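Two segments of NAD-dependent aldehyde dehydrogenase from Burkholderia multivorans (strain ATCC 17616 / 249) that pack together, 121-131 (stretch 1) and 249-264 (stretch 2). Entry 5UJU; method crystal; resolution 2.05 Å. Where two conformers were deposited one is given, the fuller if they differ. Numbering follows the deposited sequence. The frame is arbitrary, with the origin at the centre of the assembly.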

# COMPACT_ATOMS: atom_id res chain seq x y z
N GLY A 121 8.98 20.69 -3.34
CA GLY A 121 9.08 22.14 -3.29
C GLY A 121 7.84 22.83 -3.82
O GLY A 121 7.30 23.75 -3.20
N VAL A 122 7.36 22.38 -4.99
CA VAL A 122 6.15 22.97 -5.55
C VAL A 122 4.97 22.75 -4.60
O VAL A 122 4.15 23.66 -4.38
CB VAL A 122 5.88 22.38 -6.95
CG1 VAL A 122 4.43 22.61 -7.38
CG2 VAL A 122 6.85 22.98 -7.99
N SER A 123 4.86 21.56 -4.02
CA SER A 123 3.77 21.30 -3.07
C SER A 123 3.84 22.26 -1.88
O SER A 123 2.81 22.82 -1.47
CB SER A 123 3.80 19.85 -2.61
OG SER A 123 3.42 18.99 -3.67
N LEU A 124 5.03 22.46 -1.33
CA LEU A 124 5.14 23.31 -0.15
C LEU A 124 4.85 24.76 -0.48
O LEU A 124 4.29 25.50 0.34
CB LEU A 124 6.52 23.18 0.48
CG LEU A 124 6.87 21.76 0.94
CD1 LEU A 124 8.34 21.62 1.37
CD2 LEU A 124 5.92 21.32 2.04
N GLU A 125 5.23 25.20 -1.68
CA GLU A 125 4.92 26.56 -2.11
C GLU A 125 3.43 26.75 -2.32
O GLU A 125 2.87 27.79 -1.94
CB GLU A 125 5.71 26.89 -3.38
CG GLU A 125 5.36 28.24 -4.00
CD GLU A 125 5.74 29.45 -3.15
OE1 GLU A 125 6.61 29.32 -2.25
OE2 GLU A 125 5.17 30.53 -3.39
N ILE A 126 2.76 25.76 -2.93
CA ILE A 126 1.31 25.83 -3.06
C ILE A 126 0.67 26.00 -1.68
O ILE A 126 -0.20 26.86 -1.48
CB ILE A 126 0.76 24.59 -3.79
CG1 ILE A 126 1.26 24.54 -5.24
CG2 ILE A 126 -0.78 24.54 -3.67
CD1 ILE A 126 0.98 23.21 -5.94
N LEU A 127 1.11 25.20 -0.70
CA LEU A 127 0.55 25.27 0.66
C LEU A 127 0.76 26.65 1.28
O LEU A 127 -0.13 27.18 1.96
CB LEU A 127 1.16 24.18 1.54
CG LEU A 127 0.71 22.77 1.13
CD1 LEU A 127 1.29 21.69 2.03
CD2 LEU A 127 -0.79 22.73 1.15
N ALA A 128 1.93 27.25 1.06
CA ALA A 128 2.17 28.60 1.58
C ALA A 128 1.16 29.58 1.00
O ALA A 128 0.62 30.41 1.73
CB ALA A 128 3.60 29.04 1.24
N ARG A 129 0.88 29.47 -0.30
CA ARG A 129 -0.06 30.39 -0.93
C ARG A 129 -1.49 30.08 -0.51
O ARG A 129 -2.32 30.99 -0.38
CB ARG A 129 0.09 30.33 -2.45
CG ARG A 129 1.50 30.67 -2.92
CD ARG A 129 1.55 31.08 -4.38
NE ARG A 129 2.92 31.26 -4.85
CZ ARG A 129 3.26 31.59 -6.09
NH1 ARG A 129 2.32 31.79 -7.01
NH2 ARG A 129 4.54 31.71 -6.41
N LEU A 130 -1.82 28.81 -0.32
CA LEU A 130 -3.15 28.49 0.18
C LEU A 130 -3.37 29.11 1.55
O LEU A 130 -4.43 29.68 1.81
CB LEU A 130 -3.34 26.98 0.22
CG LEU A 130 -3.40 26.24 -1.11
CD1 LEU A 130 -3.46 24.74 -0.84
CD2 LEU A 130 -4.61 26.69 -1.90
N ASN A 131 -2.35 29.06 2.43
CA ASN A 131 -2.49 29.71 3.73
C ASN A 131 -2.76 31.20 3.58
O ASN A 131 -3.61 31.75 4.29
CB ASN A 131 -1.24 29.48 4.59
CG ASN A 131 -1.41 30.01 6.00
OD1 ASN A 131 -0.64 30.83 6.46
ND2 ASN A 131 -2.43 29.52 6.69
N ILE A 249 -10.66 27.24 -6.19
CA ILE A 249 -9.64 28.17 -5.71
C ILE A 249 -8.32 27.45 -5.51
O ILE A 249 -7.25 27.95 -5.89
CB ILE A 249 -10.11 28.85 -4.40
CG1 ILE A 249 -11.33 29.72 -4.63
CG2 ILE A 249 -8.98 29.65 -3.76
CD1 ILE A 249 -11.99 30.15 -3.32
N THR A 250 -8.37 26.25 -4.90
CA THR A 250 -7.16 25.46 -4.66
C THR A 250 -6.45 25.11 -5.97
O THR A 250 -5.23 25.26 -6.10
CB THR A 250 -7.52 24.18 -3.89
OG1 THR A 250 -8.13 24.51 -2.63
CG2 THR A 250 -6.26 23.39 -3.62
N VAL A 251 -7.21 24.60 -6.94
CA VAL A 251 -6.61 24.26 -8.23
C VAL A 251 -6.00 25.49 -8.89
O VAL A 251 -4.89 25.42 -9.43
CB VAL A 251 -7.66 23.59 -9.14
CG1 VAL A 251 -7.10 23.48 -10.56
CG2 VAL A 251 -8.02 22.19 -8.59
N ARG A 252 -6.70 26.63 -8.85
CA ARG A 252 -6.17 27.86 -9.43
C ARG A 252 -4.80 28.20 -8.85
O ARG A 252 -3.85 28.52 -9.58
CB ARG A 252 -7.15 29.01 -9.19
CG ARG A 252 -6.72 30.39 -9.75
CD ARG A 252 -7.47 31.55 -9.05
NE ARG A 252 -6.97 31.83 -7.70
CZ ARG A 252 -7.71 32.30 -6.69
NH1 ARG A 252 -9.00 32.55 -6.86
NH2 ARG A 252 -7.15 32.52 -5.51
N ILE A 253 -4.67 28.14 -7.52
CA ILE A 253 -3.41 28.48 -6.87
C ILE A 253 -2.34 27.45 -7.21
O ILE A 253 -1.18 27.81 -7.47
CB ILE A 253 -3.63 28.64 -5.36
CG1 ILE A 253 -4.51 29.87 -5.09
CG2 ILE A 253 -2.30 28.79 -4.65
CD1 ILE A 253 -4.91 30.06 -3.59
N ALA A 254 -2.70 26.16 -7.23
CA ALA A 254 -1.75 25.13 -7.63
C ALA A 254 -1.20 25.39 -9.03
O ALA A 254 0.01 25.27 -9.27
CB ALA A 254 -2.40 23.75 -7.60
N ARG A 255 -2.09 25.74 -9.97
CA ARG A 255 -1.68 25.97 -11.36
C ARG A 255 -0.78 27.19 -11.47
O ARG A 255 0.15 27.20 -12.29
CB ARG A 255 -2.93 26.15 -12.22
CG ARG A 255 -3.76 24.87 -12.36
CD ARG A 255 -5.05 25.12 -13.10
NE ARG A 255 -4.81 25.57 -14.48
CZ ARG A 255 -4.67 24.74 -15.51
NH1 ARG A 255 -4.71 23.42 -15.31
NH2 ARG A 255 -4.47 25.21 -16.73
N ASP A 256 -1.04 28.22 -10.67
CA ASP A 256 -0.16 29.38 -10.61
C ASP A 256 1.26 28.97 -10.27
O ASP A 256 2.22 29.37 -10.95
CB ASP A 256 -0.66 30.35 -9.55
CG ASP A 256 -1.85 31.16 -10.01
OD1 ASP A 256 -2.16 31.14 -11.22
OD2 ASP A 256 -2.46 31.82 -9.15
N VAL A 257 1.42 28.18 -9.21
CA VAL A 257 2.74 27.77 -8.76
C VAL A 257 3.42 26.91 -9.81
O VAL A 257 4.60 27.11 -10.13
CB VAL A 257 2.64 27.03 -7.41
CG1 VAL A 257 3.99 26.47 -7.02
CG2 VAL A 257 2.08 27.97 -6.33
N LEU A 258 2.68 25.95 -10.37
CA LEU A 258 3.25 25.08 -11.39
C LEU A 258 3.70 25.87 -12.61
O LEU A 258 4.80 25.66 -13.13
CB LEU A 258 2.23 24.01 -11.79
CG LEU A 258 2.00 22.92 -10.74
CD1 LEU A 258 0.58 22.35 -10.83
CD2 LEU A 258 3.04 21.82 -10.90
N ARG A 259 2.88 26.82 -13.06
CA ARG A 259 3.25 27.65 -14.20
C ARG A 259 4.50 28.47 -13.90
O ARG A 259 5.44 28.50 -14.70
CB ARG A 259 2.08 28.57 -14.56
CG ARG A 259 2.19 29.24 -15.94
CD ARG A 259 1.05 30.22 -16.16
NE ARG A 259 -0.24 29.57 -16.39
CZ ARG A 259 -1.18 29.42 -15.46
NH1 ARG A 259 -0.97 29.86 -14.22
NH2 ARG A 259 -2.33 28.82 -15.75
N GLU A 260 4.53 29.12 -12.73
CA GLU A 260 5.66 29.96 -12.38
C GLU A 260 6.94 29.14 -12.21
O GLU A 260 8.04 29.67 -12.41
CB GLU A 260 5.34 30.75 -11.11
CG GLU A 260 4.24 31.78 -11.31
CD GLU A 260 3.76 32.41 -10.01
OE1 GLU A 260 4.57 32.54 -9.07
OE2 GLU A 260 2.56 32.77 -9.93
N ALA A 261 6.80 27.86 -11.87
CA ALA A 261 7.94 26.95 -11.75
C ALA A 261 8.37 26.35 -13.09
O ALA A 261 9.27 25.50 -13.11
CB ALA A 261 7.60 25.83 -10.75
N GLY A 262 7.74 26.74 -14.20
CA GLY A 262 8.12 26.20 -15.49
C GLY A 262 7.47 24.88 -15.84
O GLY A 262 7.95 24.18 -16.73
N PHE A 263 6.39 24.51 -15.16
CA PHE A 263 5.66 23.29 -15.49
C PHE A 263 4.38 23.59 -16.24
O PHE A 263 3.86 24.71 -16.22
CB PHE A 263 5.36 22.49 -14.21
CG PHE A 263 6.60 22.04 -13.52
CD1 PHE A 263 7.45 21.14 -14.14
CD2 PHE A 263 6.97 22.57 -12.30
CE1 PHE A 263 8.62 20.74 -13.54
CE2 PHE A 263 8.14 22.18 -11.69
CZ PHE A 263 8.96 21.26 -12.31
N ASP A 264 3.86 22.56 -16.90
CA ASP A 264 2.55 22.62 -17.53
C ASP A 264 1.51 22.74 -16.42
O ASP A 264 1.43 21.85 -15.56
CB ASP A 264 2.34 21.36 -18.38
CG ASP A 264 1.03 21.38 -19.18
OD1 ASP A 264 0.09 22.13 -18.85
OD2 ASP A 264 0.94 20.58 -20.14
O HOH W 1 -0.61 32.09 -6.63

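Two helices, 121-131 and 249-260, pack with their axes 9.2 Å apart at closest approach and their N-to-C directions 133° apart, so that residues early in one meet residues late in the other; the two stretches bury 597 Å² between them, both sides summed. Stretch 2 enters at T250, whose CA lies 4.0 Å from L130 CD2; its methyl CG2 is 4.1 Å from the same L130 CD2, while its hydroxyl is hydrogen-bonded elsewhere in the structure. One turn on, I253 points toward stretch 1 and adds two apolar contacts: its CD1 lies 3.8 Å from L130 CD2, and its CG2 lies 3.6 Å from R129 CB, the aliphatic root of the arginine. A254 marks the tightest backbone register, its CA 5.5 Å from I126 CA. Its small side chain goes with this closeness: I126, in the m,t rotamer, extends CD1 to 3.7 Å from A254 CA and 3.8 Å from A254 CB.

D256 meets R129 mainly through water. Water 1 accepts from R129 NH1 (3.0 Å) and donates to D256 OD2 (3.1 Å), bridging the helices beside the direct ion pair. V257 is the central apolar residue of stretch 2, a knob seated among V122, E125, I126 and R129. Its CB is 3.6 Å from I126 CG1, its CG1 is 3.8 Å from E125 CG and 3.9 Å from V122 CG1, and its CG2 lies over one face of the R129 guanidinium, 3.7 Å from R129 NE. The branched valine thus reaches several neighbours without needing a long side chain. V122, I126, L130, I253 and V257 are all buried, as suits their apolar side chains, whereas E260, whose carboxylate pairs with R129, is exposed. L258 starts sideways, but its end comes nearer, bringing CD2 to 3.9 Å from V122 CG1.

E260 supplies the polar clasp at the exposed margin. Its carboxylate meets the guanidinium edge in a salt bridge: R129 NH2 donates to E260 OE1 at 2.8 Å and R129 NH1 to E260 OE2 at 3.1 Å, with a weak third bond from R129 NH1 to E260 OE1, also 3.1 Å. Within stretch 1, R129 NE donates to E125 OE2 at 2.8 Å, so two carboxylates hold the guanidinium while the arginine packs as a knob among I253, D256, V257 and E260.

Past the helix, A261 CB touches V122 CG2 at 4.0 Å. G262 then turns the chain in a Schellman motif; its positive phi suits glycine, since a CB would jam against the preceding carbonyl O. F263 N closes the turn on L258 O (2.8 Å), and F263 CE2 reaches V122 CG2 at 4.0 Å, ending the apolar contact around V122.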